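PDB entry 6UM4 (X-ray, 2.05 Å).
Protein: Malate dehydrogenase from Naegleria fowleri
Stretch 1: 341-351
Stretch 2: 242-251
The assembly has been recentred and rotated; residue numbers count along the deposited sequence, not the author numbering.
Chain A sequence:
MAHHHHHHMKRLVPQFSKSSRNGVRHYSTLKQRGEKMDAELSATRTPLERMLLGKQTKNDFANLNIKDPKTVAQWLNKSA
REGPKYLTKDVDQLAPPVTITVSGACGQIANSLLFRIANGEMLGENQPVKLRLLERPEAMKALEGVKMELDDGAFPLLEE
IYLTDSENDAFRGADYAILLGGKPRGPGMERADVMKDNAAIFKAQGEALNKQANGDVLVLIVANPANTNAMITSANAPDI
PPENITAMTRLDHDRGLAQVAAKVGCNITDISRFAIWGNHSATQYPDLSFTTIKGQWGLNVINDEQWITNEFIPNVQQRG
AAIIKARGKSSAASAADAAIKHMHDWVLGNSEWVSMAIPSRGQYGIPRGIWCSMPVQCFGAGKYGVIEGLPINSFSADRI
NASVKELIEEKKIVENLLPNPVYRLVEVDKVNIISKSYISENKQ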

# COMPACT_ATOMS: atom_id res chain seq x y z
N LYS A 341 -9.13 -3.36 -5.67
CA LYS A 341 -9.64 -3.55 -7.03
C LYS A 341 -11.13 -3.88 -7.02
O LYS A 341 -11.90 -3.38 -7.85
CB LYS A 341 -8.84 -4.63 -7.76
CG LYS A 341 -7.42 -4.20 -8.25
CD LYS A 341 -6.72 -5.38 -8.91
CE LYS A 341 -5.49 -4.97 -9.71
NZ LYS A 341 -4.30 -4.66 -8.86
N HIS A 342 -11.56 -4.76 -6.12
CA HIS A 342 -12.97 -5.12 -6.05
C HIS A 342 -13.84 -3.89 -5.81
O HIS A 342 -14.83 -3.67 -6.53
CB HIS A 342 -13.19 -6.17 -4.96
CG HIS A 342 -14.64 -6.54 -4.75
ND1 HIS A 342 -15.11 -7.82 -4.94
CD2 HIS A 342 -15.70 -5.81 -4.34
CE1 HIS A 342 -16.41 -7.86 -4.68
NE2 HIS A 342 -16.80 -6.65 -4.32
N MET A 343 -13.52 -3.09 -4.80
CA MET A 343 -14.34 -1.91 -4.51
C MET A 343 -14.25 -0.88 -5.63
O MET A 343 -15.26 -0.30 -6.03
CB MET A 343 -13.92 -1.27 -3.19
CG MET A 343 -14.21 -2.12 -2.00
SD MET A 343 -15.97 -2.47 -1.97
CE MET A 343 -16.68 -0.81 -2.08
N HIS A 344 -13.04 -0.66 -6.14
CA HIS A 344 -12.84 0.32 -7.20
C HIS A 344 -13.72 0.01 -8.41
O HIS A 344 -14.42 0.90 -8.92
CB HIS A 344 -11.37 0.35 -7.61
CG HIS A 344 -11.13 1.13 -8.85
ND1 HIS A 344 -11.34 0.61 -10.11
CD2 HIS A 344 -10.74 2.41 -9.03
CE1 HIS A 344 -11.08 1.54 -11.01
NE2 HIS A 344 -10.71 2.64 -10.39
N ASP A 345 -13.68 -1.24 -8.89
CA ASP A 345 -14.51 -1.66 -10.02
C ASP A 345 -16.00 -1.62 -9.68
O ASP A 345 -16.83 -1.22 -10.52
CB ASP A 345 -14.08 -3.06 -10.47
CG ASP A 345 -12.63 -3.11 -11.00
OD1 ASP A 345 -12.01 -2.02 -11.15
OD2 ASP A 345 -12.12 -4.21 -11.28
N TRP A 346 -16.38 -2.00 -8.45
CA TRP A 346 -17.78 -1.94 -8.04
C TRP A 346 -18.33 -0.52 -8.19
O TRP A 346 -19.46 -0.33 -8.67
CB TRP A 346 -17.92 -2.42 -6.59
CG TRP A 346 -19.28 -2.96 -6.18
CD1 TRP A 346 -20.42 -3.00 -6.93
CD2 TRP A 346 -19.61 -3.56 -4.91
NE1 TRP A 346 -21.45 -3.59 -6.20
CE2 TRP A 346 -20.97 -3.95 -4.97
CE3 TRP A 346 -18.89 -3.80 -3.72
CZ2 TRP A 346 -21.63 -4.57 -3.89
CZ3 TRP A 346 -19.54 -4.43 -2.66
CH2 TRP A 346 -20.90 -4.79 -2.75
N VAL A 347 -17.54 0.47 -7.79
CA VAL A 347 -17.97 1.87 -7.77
C VAL A 347 -17.73 2.56 -9.11
O VAL A 347 -18.58 3.33 -9.57
CB VAL A 347 -17.24 2.61 -6.63
CG1 VAL A 347 -17.50 4.10 -6.69
CG2 VAL A 347 -17.62 2.02 -5.29
N LEU A 348 -16.58 2.34 -9.75
CA LEU A 348 -16.24 3.10 -10.94
C LEU A 348 -16.33 2.30 -12.23
O LEU A 348 -16.22 2.89 -13.31
CB LEU A 348 -14.82 3.68 -10.80
CG LEU A 348 -14.65 4.63 -9.60
CD1 LEU A 348 -13.20 5.01 -9.38
CD2 LEU A 348 -15.51 5.88 -9.74
N GLY A 349 -16.56 1.00 -12.16
CA GLY A 349 -16.75 0.19 -13.35
C GLY A 349 -15.45 -0.35 -13.91
O GLY A 349 -14.35 0.13 -13.60
N ASN A 350 -15.57 -1.38 -14.74
CA ASN A 350 -14.42 -2.01 -15.37
C ASN A 350 -14.94 -2.74 -16.60
O ASN A 350 -15.92 -3.49 -16.50
CB ASN A 350 -13.72 -2.99 -14.41
CG ASN A 350 -12.42 -3.57 -14.97
OD1 ASN A 350 -12.16 -3.55 -16.17
ND2 ASN A 350 -11.63 -4.16 -14.08
N SER A 351 -14.31 -2.51 -17.75
CA SER A 351 -14.81 -3.09 -19.00
C SER A 351 -14.53 -4.58 -19.12
O SER A 351 -15.15 -5.24 -19.97
CB SER A 351 -14.22 -2.33 -20.19
OG SER A 351 -12.81 -2.28 -20.11
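Stretch 2, residues 242-251: PENITAMTRL

Stretch 2 runs against the helix 341-348 of stretch 1. It opens with a 3-10 segment at 242-244. An extended strand follows from Ile-245, and a new helix begins at Arg-250. The strand 245-247 and the helix run roughly antiparallel, with a signed crossing angle of 143° and a closest axis approach of 11.2 Å. Accordingly, Glu-243 and Asn-244 lie by Trp-346, and Arg-250 lies by His-342. The CA atoms of His-342 and Arg-250 are 6.2 Å apart. Together the two stretches bury 441 Å².

Arg-250 covers the most surface. Its CB points toward the helix, and its guanidinium meets Asp-345 in a salt bridge. Both Arg-250 NH1 and Arg-250 NH2 donate to Asp-345 OD2, each at 2.8 Å, so one carboxylate oxygen takes both bonds. Asp-345 OD2 lies at the edge of the guanidinium, near its plane. Lys-341 CB lies over one face, 3.8 Å from Arg-250 NH2. Asp-345 is itself held in place: His-344 ND1 donates to Asp-345 OD1 at 2.9 Å, and Asn-350 ND2 donates to Asp-345 OD2 at 2.8 Å.

The CA-to-CB bond of His-342 points sideways, with chi1 t. Its NE2 is hydrogen-bonded to Thr-246 OG1 at 3.0 Å. On the other ring nitrogen, His-342 ND1 is hydrogen-bonded to water 1 at 3.0 Å, and water 1 accepts from Thr-249 N at 2.5 Å. The water thus links the ring to the backbone just before the second helix.

The CA-to-CB bond of Trp-346 points toward stretch 2, and the side chain packs largely on its backbone. Trp-346 CH2 lies 3.1 Å from Asn-244 O, and Trp-346 CZ2 lies 3.5 Å from Glu-243 O. Thr-246 OG1 sits over one face of the indole, 3.3 Å from Trp-346 CZ3. The same hydroxyl therefore touches both His-342 and Trp-346.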

# COMPACT_ATOMS: atom_id res chain seq x y z
N PRO A 242 -29.78 -7.39 -1.58
CA PRO A 242 -28.76 -8.43 -1.48
C PRO A 242 -27.58 -8.22 -2.42
O PRO A 242 -26.46 -8.59 -2.06
CB PRO A 242 -29.54 -9.71 -1.80
CG PRO A 242 -30.98 -9.37 -1.27
CD PRO A 242 -31.15 -7.94 -1.67
N GLU A 243 -27.80 -7.60 -3.58
CA GLU A 243 -26.72 -7.36 -4.53
C GLU A 243 -25.71 -6.33 -4.02
O GLU A 243 -24.62 -6.21 -4.60
CB GLU A 243 -27.29 -6.90 -5.87
CG GLU A 243 -27.69 -8.05 -6.77
CD GLU A 243 -28.97 -8.73 -6.32
OE1 GLU A 243 -29.67 -8.16 -5.46
OE2 GLU A 243 -29.25 -9.84 -6.84
N ASN A 244 -26.07 -5.54 -3.01
CA ASN A 244 -25.14 -4.57 -2.44
C ASN A 244 -24.18 -5.18 -1.41
O ASN A 244 -23.37 -4.44 -0.84
CB ASN A 244 -25.92 -3.40 -1.81
CG ASN A 244 -26.56 -2.51 -2.85
OD1 ASN A 244 -26.27 -2.63 -4.03
ND2 ASN A 244 -27.43 -1.63 -2.42
N ILE A 245 -24.27 -6.48 -1.15
CA ILE A 245 -23.36 -7.18 -0.25
C ILE A 245 -22.71 -8.31 -1.03
O ILE A 245 -23.40 -9.25 -1.45
CB ILE A 245 -24.10 -7.75 0.97
CG1 ILE A 245 -24.87 -6.64 1.71
CG2 ILE A 245 -23.14 -8.49 1.89
CD1 ILE A 245 -25.62 -7.15 2.92
N THR A 246 -21.39 -8.24 -1.23
CA THR A 246 -20.69 -9.29 -1.95
C THR A 246 -19.53 -9.82 -1.13
O THR A 246 -19.09 -9.22 -0.15
CB THR A 246 -20.18 -8.79 -3.31
OG1 THR A 246 -19.28 -7.69 -3.10
CG2 THR A 246 -21.34 -8.31 -4.16
N ALA A 247 -19.01 -10.97 -1.56
CA ALA A 247 -17.84 -11.57 -0.96
C ALA A 247 -16.70 -11.54 -1.99
O ALA A 247 -16.95 -11.52 -3.20
CB ALA A 247 -18.14 -13.00 -0.50
N MET A 248 -15.45 -11.51 -1.51
CA MET A 248 -14.32 -11.25 -2.40
C MET A 248 -13.70 -12.52 -2.96
O MET A 248 -13.12 -13.32 -2.21
CB MET A 248 -13.23 -10.46 -1.68
CG MET A 248 -12.24 -9.93 -2.69
SD MET A 248 -10.98 -8.87 -1.99
CE MET A 248 -10.02 -10.12 -1.13
N THR A 249 -13.78 -12.69 -4.28
CA THR A 249 -12.98 -13.69 -4.99
C THR A 249 -11.99 -13.04 -5.94
O THR A 249 -11.38 -13.72 -6.79
CB THR A 249 -13.89 -14.63 -5.77
OG1 THR A 249 -14.78 -13.85 -6.58
CG2 THR A 249 -14.71 -15.46 -4.80
N ARG A 250 -11.85 -11.71 -5.84
CA ARG A 250 -11.01 -10.97 -6.76
C ARG A 250 -9.57 -11.41 -6.65
O ARG A 250 -8.82 -11.28 -7.62
CB ARG A 250 -11.14 -9.47 -6.47
CG ARG A 250 -10.38 -8.56 -7.43
CD ARG A 250 -10.68 -8.94 -8.88
NE ARG A 250 -10.08 -8.00 -9.80
CZ ARG A 250 -10.65 -6.87 -10.21
NH1 ARG A 250 -11.86 -6.53 -9.77
NH2 ARG A 250 -9.98 -6.07 -11.04
N LEU A 251 -9.15 -11.91 -5.48
CA LEU A 251 -7.76 -12.33 -5.35
C LEU A 251 -7.54 -13.67 -6.06
O LEU A 251 -6.52 -13.86 -6.74
CB LEU A 251 -7.35 -12.42 -3.88
CG LEU A 251 -5.89 -12.82 -3.73
CD1 LEU A 251 -4.96 -11.79 -4.38
CD2 LEU A 251 -5.46 -13.14 -2.29
O HOH W 1 -14.23 -10.62 -5.63